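Local coordinates for protein beta-lactamase (Sphaerobacter thermophilus, PDB 4EWF) that probably hydrolyses beta-lactams to substituted beta-amino acids, as a member of the class A beta-lactamase family, at residues N43-V54 with E159-Y167; I230-V241 with I259-L269. All blocks are in the same frame, centred on the assembly; numbering follows the deposited sequence.

Contact 1. Residues N43-V54 with E159-Y167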
loop_
_atom_site.group_PDB
_atom_site.type_symbol
_atom_site.label_atom_id
_atom_site.label_comp_id
_atom_site.label_asym_id
_atom_site.label_seq_id
_atom_site.Cartn_x
_atom_site.Cartn_y
_atom_site.Cartn_z
ATOM N N ASN A 43 17.798 -1.575 -0.486
ATOM C CA ASN A 43 17.224 -2.855 -0.026
ATOM C C ASN A 43 15.963 -3.161 -0.822
ATOM O O ASN A 43 14.950 -3.624 -0.277
ATOM C CB ASN A 43 16.881 -2.796 1.465
ATOM C CG ASN A 43 18.101 -2.871 2.350
ATOM O OD1 ASN A 43 19.094 -3.486 1.989
ATOM N ND2 ASN A 43 18.027 -2.253 3.530
ATOM N N GLY A 44 16.020 -2.865 -2.115
ATOM C CA GLY A 44 14.848 -2.940 -2.961
ATOM C C GLY A 44 14.295 -4.335 -3.079
ATOM O O GLY A 44 13.084 -4.495 -3.277
ATOM N N ASP A 45 15.176 -5.337 -2.966
ATOM C CA ASP A 45 14.769 -6.736 -3.109
ATOM C C ASP A 45 14.766 -7.492 -1.775
ATOM O O ASP A 45 14.694 -8.732 -1.742
ATOM C CB ASP A 45 15.642 -7.465 -4.140
ATOM C CG ASP A 45 17.098 -7.567 -3.719
ATOM O OD1 ASP A 45 17.484 -6.993 -2.678
ATOM O OD2 ASP A 45 17.865 -8.227 -4.453
ATOM N N ARG A 46 14.872 -6.748 -0.679
ATOM C CA ARG A 46 14.891 -7.356 0.661
ATOM C C ARG A 46 13.456 -7.677 1.088
ATOM O O ARG A 46 12.540 -6.936 0.766
ATOM C CB ARG A 46 15.541 -6.400 1.679
ATOM C CG ARG A 46 15.534 -6.937 3.120
ATOM C CD ARG A 46 16.519 -6.183 4.029
ATOM N NE ARG A 46 16.394 -6.598 5.427
ATOM C CZ ARG A 46 17.358 -6.496 6.343
ATOM N NH1 ARG A 46 17.127 -6.877 7.596
ATOM N NH2 ARG A 46 18.545 -6.005 6.016
ATOM N N ARG A 47 13.264 -8.788 1.795
ATOM C CA ARG A 47 11.934 -9.218 2.216
ATOM C C ARG A 47 11.508 -8.581 3.545
ATOM O O ARG A 47 12.221 -8.690 4.540
ATOM C CB ARG A 47 11.905 -10.744 2.342
ATOM C CG ARG A 47 12.260 -11.474 1.051
ATOM C CD ARG A 47 12.642 -12.950 1.307
ATOM N NE ARG A 47 12.998 -13.646 0.073
ATOM C CZ ARG A 47 14.232 -14.017 -0.264
ATOM N NH1 ARG A 47 15.270 -13.780 0.551
ATOM N NH2 ARG A 47 14.431 -14.653 -1.416
ATOM N N PHE A 48 10.352 -7.915 3.538
ATOM C CA PHE A 48 9.756 -7.297 4.728
ATOM C C PHE A 48 8.351 -7.891 4.946
ATOM O O PHE A 48 7.735 -8.380 4.000
ATOM C CB PHE A 48 9.569 -5.790 4.487
ATOM C CG PHE A 48 10.865 -5.033 4.333
ATOM C CD1 PHE A 48 11.412 -4.356 5.412
ATOM C CD2 PHE A 48 11.537 -5.023 3.120
ATOM C CE1 PHE A 48 12.617 -3.654 5.289
ATOM C CE2 PHE A 48 12.754 -4.326 2.978
ATOM C CZ PHE A 48 13.288 -3.645 4.069
ATOM N N ARG A 49 7.830 -7.820 6.169
ATOM C CA ARG A 49 6.417 -8.139 6.380
ATOM C C ARG A 49 5.585 -7.113 5.635
ATOM O O ARG A 49 5.806 -5.903 5.751
ATOM C CB ARG A 49 6.045 -8.153 7.875
ATOM C CG ARG A 49 6.810 -9.211 8.677
ATOM C CD ARG A 49 6.385 -9.255 10.152
ATOM N NE ARG A 49 7.399 -9.940 10.947
ATOM C CZ ARG A 49 7.443 -11.253 11.111
ATOM N NH1 ARG A 49 6.519 -12.022 10.553
ATOM N NH2 ARG A 49 8.398 -11.795 11.837
ATOM N N ALA A 50 4.642 -7.586 4.835
ATOM C CA ALA A 50 3.831 -6.665 4.051
ATOM C C ALA A 50 2.872 -5.906 4.948
ATOM O O ALA A 50 2.509 -4.772 4.640
ATOM C CB ALA A 50 3.045 -7.416 2.968
ATOM N N ALA A 51 2.465 -6.529 6.058
ATOM C CA ALA A 51 1.367 -5.971 6.838
ATOM C C ALA A 51 0.204 -5.669 5.883
ATOM O O ALA A 51 -0.046 -6.409 4.922
ATOM C CB ALA A 51 1.816 -4.702 7.573
ATOM N N SER A 52 -0.480 -4.558 6.105
ATOM C CA SER A 52 -1.651 -4.231 5.297
ATOM C C SER A 52 -1.404 -3.814 3.839
ATOM O O SER A 52 -2.366 -3.599 3.110
ATOM C CB SER A 52 -2.469 -3.140 5.996
ATOM O OG SER A 52 -3.076 -3.679 7.149
ATOM N N THR A 53 -0.148 -3.680 3.406
ATOM C CA THR A 53 0.079 -3.228 2.033
ATOM C C THR A 53 -0.422 -4.278 1.052
ATOM O O THR A 53 -0.751 -3.967 -0.085
ATOM C CB THR A 53 1.560 -2.918 1.725
ATOM O OG1 THR A 53 2.344 -4.117 1.841
ATOM C CG2 THR A 53 2.088 -1.856 2.666
ATOM N N VAL A 54 -0.524 -5.519 1.515
ATOM C CA VAL A 54 -0.978 -6.613 0.651
ATOM C C VAL A 54 -2.457 -6.459 0.253
ATOM O O VAL A 54 -2.974 -7.185 -0.598
ATOM C CB VAL A 54 -0.701 -7.999 1.313
ATOM C CG1 VAL A 54 -1.646 -8.243 2.476
ATOM C CG2 VAL A 54 -0.755 -9.130 0.260
ATOM N N GLU A 159 3.644 -16.224 6.593
ATOM C CA GLU A 159 3.569 -14.781 6.651
ATOM C C GLU A 159 3.336 -14.237 5.249
ATOM O O GLU A 159 3.610 -14.928 4.250
ATOM C CB GLU A 159 4.875 -14.216 7.253
ATOM C CG GLU A 159 4.933 -12.685 7.388
ATOM C CD GLU A 159 3.835 -12.110 8.285
ATOM O OE1 GLU A 159 2.694 -11.934 7.799
ATOM O OE2 GLU A 159 4.121 -11.824 9.470
ATOM N N ASN A 160 2.804 -13.018 5.181
ATOM C CA ASN A 160 2.658 -12.290 3.929
ATOM C C ASN A 160 3.895 -11.404 3.732
ATOM O O ASN A 160 4.077 -10.425 4.457
ATOM C CB ASN A 160 1.411 -11.399 3.956
ATOM C CG ASN A 160 0.137 -12.181 4.209
ATOM O OD1 ASN A 160 -0.002 -13.318 3.768
ATOM N ND2 ASN A 160 -0.788 -11.581 4.945
ATOM N N TRP A 161 4.726 -11.754 2.755
ATOM C CA TRP A 161 6.001 -11.070 2.512
ATOM C C TRP A 161 5.865 -10.067 1.376
ATOM O O TRP A 161 5.053 -10.242 0.478
ATOM C CB TRP A 161 7.114 -12.095 2.187
ATOM C CG TRP A 161 7.349 -13.057 3.322
ATOM C CD1 TRP A 161 7.018 -14.389 3.361
ATOM C CD2 TRP A 161 7.918 -12.747 4.605
ATOM N NE1 TRP A 161 7.356 -14.924 4.584
ATOM C CE2 TRP A 161 7.910 -13.940 5.366
ATOM C CE3 TRP A 161 8.433 -11.575 5.183
ATOM C CZ2 TRP A 161 8.409 -14.002 6.680
ATOM C CZ3 TRP A 161 8.925 -11.628 6.489
ATOM C CH2 TRP A 161 8.914 -12.843 7.223
ATOM N N ALA A 162 6.664 -9.005 1.429
ATOM C CA ALA A 162 6.713 -8.014 0.368
ATOM C C ALA A 162 8.156 -7.612 0.103
ATOM O O ALA A 162 9.016 -7.760 0.975
ATOM C CB ALA A 162 5.932 -6.783 0.784
ATOM N N THR A 163 8.417 -7.066 -1.082
ATOM C CA THR A 163 9.645 -6.302 -1.280
ATOM C C THR A 163 9.257 -4.945 -1.821
ATOM O O THR A 163 8.233 -4.811 -2.474
ATOM C CB THR A 163 10.647 -6.964 -2.268
ATOM O OG1 THR A 163 10.108 -6.923 -3.589
ATOM C CG2 THR A 163 10.920 -8.404 -1.880
ATOM N N PRO A 164 10.077 -3.921 -1.544
ATOM C CA PRO A 164 9.787 -2.597 -2.112
ATOM C C PRO A 164 9.725 -2.672 -3.652
ATOM O O PRO A 164 8.806 -2.096 -4.244
ATOM C CB PRO A 164 10.979 -1.738 -1.637
ATOM C CG PRO A 164 11.520 -2.460 -0.407
ATOM C CD PRO A 164 11.304 -3.936 -0.718
ATOM N N ASP A 165 10.661 -3.390 -4.280
ATOM C CA ASP A 165 10.640 -3.566 -5.739
ATOM C C ASP A 165 9.287 -4.072 -6.241
ATOM O O ASP A 165 8.738 -3.548 -7.222
ATOM C CB ASP A 165 11.702 -4.582 -6.204
ATOM C CG ASP A 165 13.108 -3.994 -6.250
ATOM O OD1 ASP A 165 13.270 -2.760 -6.091
ATOM O OD2 ASP A 165 14.054 -4.782 -6.440
ATOM N N ASP A 166 8.780 -5.122 -5.603
ATOM C CA ASP A 166 7.514 -5.717 -6.017
ATOM C C ASP A 166 6.348 -4.736 -5.884
ATOM O O ASP A 166 5.485 -4.666 -6.753
ATOM C CB ASP A 166 7.207 -6.968 -5.185
ATOM C CG ASP A 166 8.010 -8.191 -5.640
ATOM O OD1 ASP A 166 8.864 -8.047 -6.552
ATOM O OD2 ASP A 166 7.802 -9.288 -5.067
ATOM N N TYR A 167 6.311 -3.991 -4.786
ATOM C CA TYR A 167 5.189 -3.084 -4.560
ATOM C C TYR A 167 5.249 -1.838 -5.438
ATOM O O TYR A 167 4.217 -1.252 -5.768
ATOM C CB TYR A 167 4.983 -2.798 -3.054
ATOM C CG TYR A 167 4.119 -3.904 -2.495
ATOM C CD1 TYR A 167 2.758 -3.720 -2.343
ATOM C CD2 TYR A 167 4.651 -5.171 -2.237
ATOM C CE1 TYR A 167 1.937 -4.734 -1.889
ATOM C CE2 TYR A 167 3.829 -6.214 -1.788
ATOM C CZ TYR A 167 2.464 -5.978 -1.623
ATOM O OH TYR A 167 1.615 -6.967 -1.172
HETATM O O HOH W 1 -0.173 -9.003 5.987
HETATM O O HOH W 2 2.614 -9.250 6.825
#
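Glu159 OE2 takes the NH1 of Arg49 at 2.6 Å in a salt bridge and also accepts from the backbone N of Ala153, so two donors grip one oxygen. OE2 lies close to the guanidinium plane and offers its anti lone pair, in a bond bent to 144°. Arginine suits the place because its extended chain also lies alongside Trp161, whose CH2 sits over one face of the guanidinium. The other oxygen, Glu159 OE1, accepts from Asn160 N and from a water that also bonds Ala51 N and Asn160 O.

Beside this cluster strands 48-49 and 161-162 form a two-stranded antiparallel sheet. Phe48 and Ala162 are its hydrogen-bonded pair, and the small Ala50 CB rests 3.7 Å from Ala162 CB. At the far end Gly44 O accepts from Asp165 N at 2.8 Å, while Thr163 caps the helix that Pro164 begins. Thr53 OG1, turned by its bond to Ala50 O, lies over one face of the Tyr167 ring, whose hydroxyl end packs against Val54 in van der Waals contact. Backbone bonds thus join the strands, Ala50 N to Asn160 O coming last before the 3-10 turn 52-54; there Ser52, bonded to Ser113 OG, is probably the family's SxxK serine.

Contact 2. Residues I230-V241 with I259-L269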
loop_
_atom_site.group_PDB
_atom_site.type_symbol
_atom_site.label_atom_id
_atom_site.label_comp_id
_atom_site.label_asym_id
_atom_site.label_seq_id
_atom_site.Cartn_x
_atom_site.Cartn_y
_atom_site.Cartn_z
ATOM N N ILE A 230 2.387 9.833 -5.908
ATOM C CA ILE A 230 2.080 11.254 -5.849
ATOM C C ILE A 230 2.109 11.821 -7.263
ATOM O O ILE A 230 3.094 11.659 -7.989
ATOM C CB ILE A 230 3.063 12.015 -4.951
ATOM C CG1 ILE A 230 2.974 11.495 -3.516
ATOM C CG2 ILE A 230 2.769 13.505 -4.984
ATOM C CD1 ILE A 230 4.137 11.905 -2.672
ATOM N N THR A 231 1.025 12.485 -7.652
ATOM C CA THR A 231 0.907 13.030 -8.996
ATOM C C THR A 231 0.784 14.549 -8.946
ATOM O O THR A 231 -0.045 15.083 -8.209
ATOM C CB THR A 231 -0.326 12.450 -9.728
ATOM O OG1 THR A 231 -0.109 11.066 -10.007
ATOM C CG2 THR A 231 -0.572 13.179 -11.041
ATOM N N THR A 232 1.635 15.237 -9.701
ATOM C CA THR A 232 1.478 16.674 -9.930
ATOM C C THR A 232 1.415 16.908 -11.440
ATOM O O THR A 232 1.645 15.982 -12.223
ATOM C CB THR A 232 2.649 17.490 -9.342
ATOM O OG1 THR A 232 3.745 17.500 -10.269
ATOM C CG2 THR A 232 3.110 16.910 -8.024
ATOM N N PRO A 233 1.100 18.146 -11.865
ATOM C CA PRO A 233 1.077 18.417 -13.310
ATOM C C PRO A 233 2.416 18.109 -13.995
ATOM O O PRO A 233 2.459 17.868 -15.202
ATOM C CB PRO A 233 0.754 19.916 -13.387
ATOM C CG PRO A 233 1.019 20.457 -12.010
ATOM C CD PRO A 233 0.744 19.332 -11.068
ATOM N N ALA A 234 3.492 18.105 -13.218
ATOM C CA ALA A 234 4.831 17.834 -13.733
ATOM C C ALA A 234 5.154 16.335 -13.871
ATOM O O ALA A 234 6.157 15.974 -14.495
ATOM C CB ALA A 234 5.866 18.507 -12.851
ATOM N N GLY A 235 4.321 15.469 -13.283
ATOM C CA GLY A 235 4.529 14.028 -13.378
ATOM C C GLY A 235 4.203 13.271 -12.097
ATOM O O GLY A 235 3.745 13.863 -11.114
ATOM N N THR A 236 4.445 11.961 -12.103
ATOM C CA THR A 236 4.068 11.111 -10.971
ATOM C C THR A 236 5.259 10.401 -10.336
ATOM O O THR A 236 6.091 9.824 -11.032
ATOM C CB THR A 236 3.024 10.050 -11.388
ATOM O OG1 THR A 236 1.822 10.707 -11.795
ATOM C CG2 THR A 236 2.704 9.115 -10.219
ATOM N N LEU A 237 5.319 10.446 -9.010
ATOM C CA LEU A 237 6.333 9.751 -8.249
ATOM C C LEU A 237 5.763 8.442 -7.683
ATOM O O LEU A 237 4.720 8.449 -7.028
ATOM C CB LEU A 237 6.784 10.639 -7.085
ATOM C CG LEU A 237 7.942 10.085 -6.262
ATOM C CD1 LEU A 237 9.225 10.253 -7.065
ATOM C CD2 LEU A 237 8.046 10.805 -4.933
ATOM N N VAL A 238 6.436 7.319 -7.921
ATOM C CA VAL A 238 6.010 6.069 -7.275
ATOM C C VAL A 238 6.863 5.814 -6.040
ATOM O O VAL A 238 8.082 5.885 -6.105
ATOM C CB VAL A 238 6.107 4.862 -8.231
ATOM C CG1 VAL A 238 5.794 3.570 -7.500
ATOM C CG2 VAL A 238 5.171 5.055 -9.430
ATOM N N VAL A 239 6.215 5.507 -4.918
ATOM C CA VAL A 239 6.914 5.345 -3.651
ATOM C C VAL A 239 6.509 4.064 -2.912
ATOM O O VAL A 239 5.358 3.892 -2.534
ATOM C CB VAL A 239 6.653 6.554 -2.726
ATOM C CG1 VAL A 239 7.320 6.338 -1.350
ATOM C CG2 VAL A 239 7.135 7.836 -3.401
ATOM N N ALA A 240 7.463 3.169 -2.711
ATOM C CA ALA A 240 7.217 1.977 -1.903
ATOM C C ALA A 240 8.279 1.905 -0.800
ATOM O O ALA A 240 9.448 1.624 -1.062
ATOM C CB ALA A 240 7.238 0.717 -2.785
ATOM N N VAL A 241 7.884 2.218 0.425
ATOM C CA VAL A 241 8.827 2.212 1.536
ATOM C C VAL A 241 8.346 1.274 2.624
ATOM O O VAL A 241 7.201 1.357 3.058
ATOM C CB VAL A 241 9.003 3.624 2.119
ATOM C CG1 VAL A 241 9.941 3.608 3.326
ATOM C CG2 VAL A 241 9.537 4.552 1.033
ATOM N N ILE A 259 11.714 10.565 3.808
ATOM C CA ILE A 259 12.227 9.942 2.590
ATOM C C ILE A 259 11.423 10.422 1.366
ATOM O O ILE A 259 11.993 10.778 0.324
ATOM C CB ILE A 259 12.160 8.410 2.730
ATOM C CG1 ILE A 259 13.239 7.935 3.711
ATOM C CG2 ILE A 259 12.311 7.732 1.368
ATOM C CD1 ILE A 259 13.020 6.473 4.201
ATOM N N THR A 260 10.093 10.434 1.506
ATOM C CA THR A 260 9.189 10.888 0.450
ATOM C C THR A 260 9.420 12.371 0.096
ATOM O O THR A 260 9.529 12.761 -1.075
ATOM C CB THR A 260 7.694 10.641 0.868
ATOM O OG1 THR A 260 7.470 9.244 1.066
ATOM C CG2 THR A 260 6.728 11.163 -0.191
ATOM N N ARG A 261 9.541 13.203 1.115
ATOM C CA ARG A 261 9.805 14.606 0.870
ATOM C C ARG A 261 11.107 14.813 0.087
ATOM O O ARG A 261 11.157 15.611 -0.859
ATOM C CB ARG A 261 9.867 15.370 2.186
ATOM C CG ARG A 261 10.009 16.855 1.981
ATOM C CD ARG A 261 11.087 17.425 2.864
ATOM N NE ARG A 261 10.547 18.034 4.064
ATOM C CZ ARG A 261 10.894 17.688 5.300
ATOM N NH1 ARG A 261 10.356 18.309 6.345
ATOM N NH2 ARG A 261 11.786 16.725 5.492
ATOM N N ALA A 262 12.161 14.117 0.510
ATOM C CA ALA A 262 13.455 14.243 -0.131
ATOM C C ALA A 262 13.350 13.770 -1.577
ATOM O O ALA A 262 14.007 14.302 -2.450
ATOM C CB ALA A 262 14.506 13.421 0.623
ATOM N N ALA A 263 12.521 12.756 -1.819
ATOM C CA ALA A 263 12.339 12.242 -3.177
ATOM C C ALA A 263 11.589 13.241 -4.064
ATOM O O ALA A 263 11.925 13.422 -5.244
ATOM C CB ALA A 263 11.621 10.878 -3.148
ATOM N N LEU A 264 10.596 13.917 -3.486
ATOM C CA LEU A 264 9.851 14.940 -4.216
ATOM C C LEU A 264 10.771 16.095 -4.626
ATOM O O LEU A 264 10.701 16.592 -5.756
ATOM C CB LEU A 264 8.664 15.455 -3.385
ATOM C CG LEU A 264 7.441 14.528 -3.224
ATOM C CD1 LEU A 264 6.539 15.013 -2.085
ATOM C CD2 LEU A 264 6.627 14.412 -4.519
ATOM N N GLN A 265 11.629 16.517 -3.705
ATOM C CA GLN A 265 12.627 17.546 -4.015
ATOM C C GLN A 265 13.632 17.065 -5.066
ATOM O O GLN A 265 13.954 17.789 -6.009
ATOM C CB GLN A 265 13.359 17.981 -2.738
ATOM C CG GLN A 265 12.462 18.703 -1.715
ATOM C CD GLN A 265 13.128 18.847 -0.351
ATOM O OE1 GLN A 265 14.215 18.315 -0.118
ATOM N NE2 GLN A 265 12.475 19.559 0.556
ATOM N N ALA A 266 14.126 15.835 -4.911
ATOM C CA ALA A 266 15.165 15.329 -5.821
ATOM C C ALA A 266 14.689 15.279 -7.285
ATOM O O ALA A 266 15.457 15.550 -8.203
ATOM C CB ALA A 266 15.666 13.942 -5.365
ATOM N N THR A 267 13.419 14.942 -7.485
ATOM C CA THR A 267 12.871 14.757 -8.825
ATOM C C THR A 267 12.259 16.035 -9.385
ATOM O O THR A 267 11.771 16.047 -10.515
ATOM C CB THR A 267 11.789 13.645 -8.831
ATOM O OG1 THR A 267 10.738 14.003 -7.927
ATOM C CG2 THR A 267 12.383 12.342 -8.379
ATOM N N GLY A 268 12.281 17.107 -8.594
ATOM C CA GLY A 268 11.772 18.393 -9.041
ATOM C C GLY A 268 10.260 18.507 -9.040
ATOM O O GLY A 268 9.691 19.406 -9.673
ATOM N N LEU A 269 9.602 17.602 -8.321
ATOM C CA LEU A 269 8.150 17.636 -8.198
ATOM C C LEU A 269 7.674 18.716 -7.221
ATOM O O LEU A 269 6.569 19.240 -7.357
ATOM C CB LEU A 269 7.611 16.254 -7.784
ATOM C CG LEU A 269 7.012 15.382 -8.900
ATOM C CD1 LEU A 269 7.513 15.776 -10.269
ATOM C CD2 LEU A 269 7.235 13.894 -8.665
#
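Leu237 lays CD2 over the helix 259-266, where it falls between Leu264 CD2 at 3.9 Å and Ala263 CB at 4.0 Å. With CG anti to the backbone N (chi1 -175°), the branch reaches out from the strand to the helix, and the short side chain of Ala263 lets it come close. Leu269 approaches the same residue from beyond the helix end, its CD2 resting 3.6 Å from Leu237 CB. Its other methyl, CD1, reaches the turn between the strands and touches Ala234 CB at 4.1 Å.

On the neighbouring strand Ile230 sends CD1 against Thr260 CG2 at 3.7 Å and against the methyls of Leu264, whose side chain it crosses at about a right angle. This is the C-terminal helix of the class A beta-lactamase fold packing on the antiparallel sheet, running at 149° to strand 235-241 with the axes 10.0 Å apart.

Threonine fits at 260 because its methyl packs on Ile230 while its hydroxyl is occupied: Thr260 OG1 bonds Ile256 O, one turn back in the helix, and also lies 3.8 Å from Val239 CG1. Gly268, with positive phi, ends the helix in a Schellman motif and turns the chain to Leu269. At the turn between strands 223-232 and 235-244, Gly235 has positive phi (142°), which suits glycine; it closes the type I turn in which Thr232 OG1 accepts from Ala234 N as an ST turn. Farther back along helix 249-266, near its middle, Ile259 CG2 lies 4.2 Å from Val241 CG2.

How the contacts relate
From the N terminus the chain forms helix 12-22, which later packs on helix 249-266 at Ile259, Ala262 and Ala263, then strands 27-33 and 39-42, and enters segment 43-54. Contact 1 closes a loop of 104 residues, much of it helical, when 159-167 returns to pair with strand 48-49 and start helix 164-175. Only afterwards does contact 2 open; 17 residues, the end of strand 235-244 and the first part of helix 249-266 among them, separate its segments. The two follow in series, neither nesting nor crossing. Their centres lie about 20 Å apart, yet Pro164 and Tyr167 pack on Ala240. Together they tie helices 164-175 and 249-266 to opposite faces of the sheet, as in an alpha-beta-alpha sandwich.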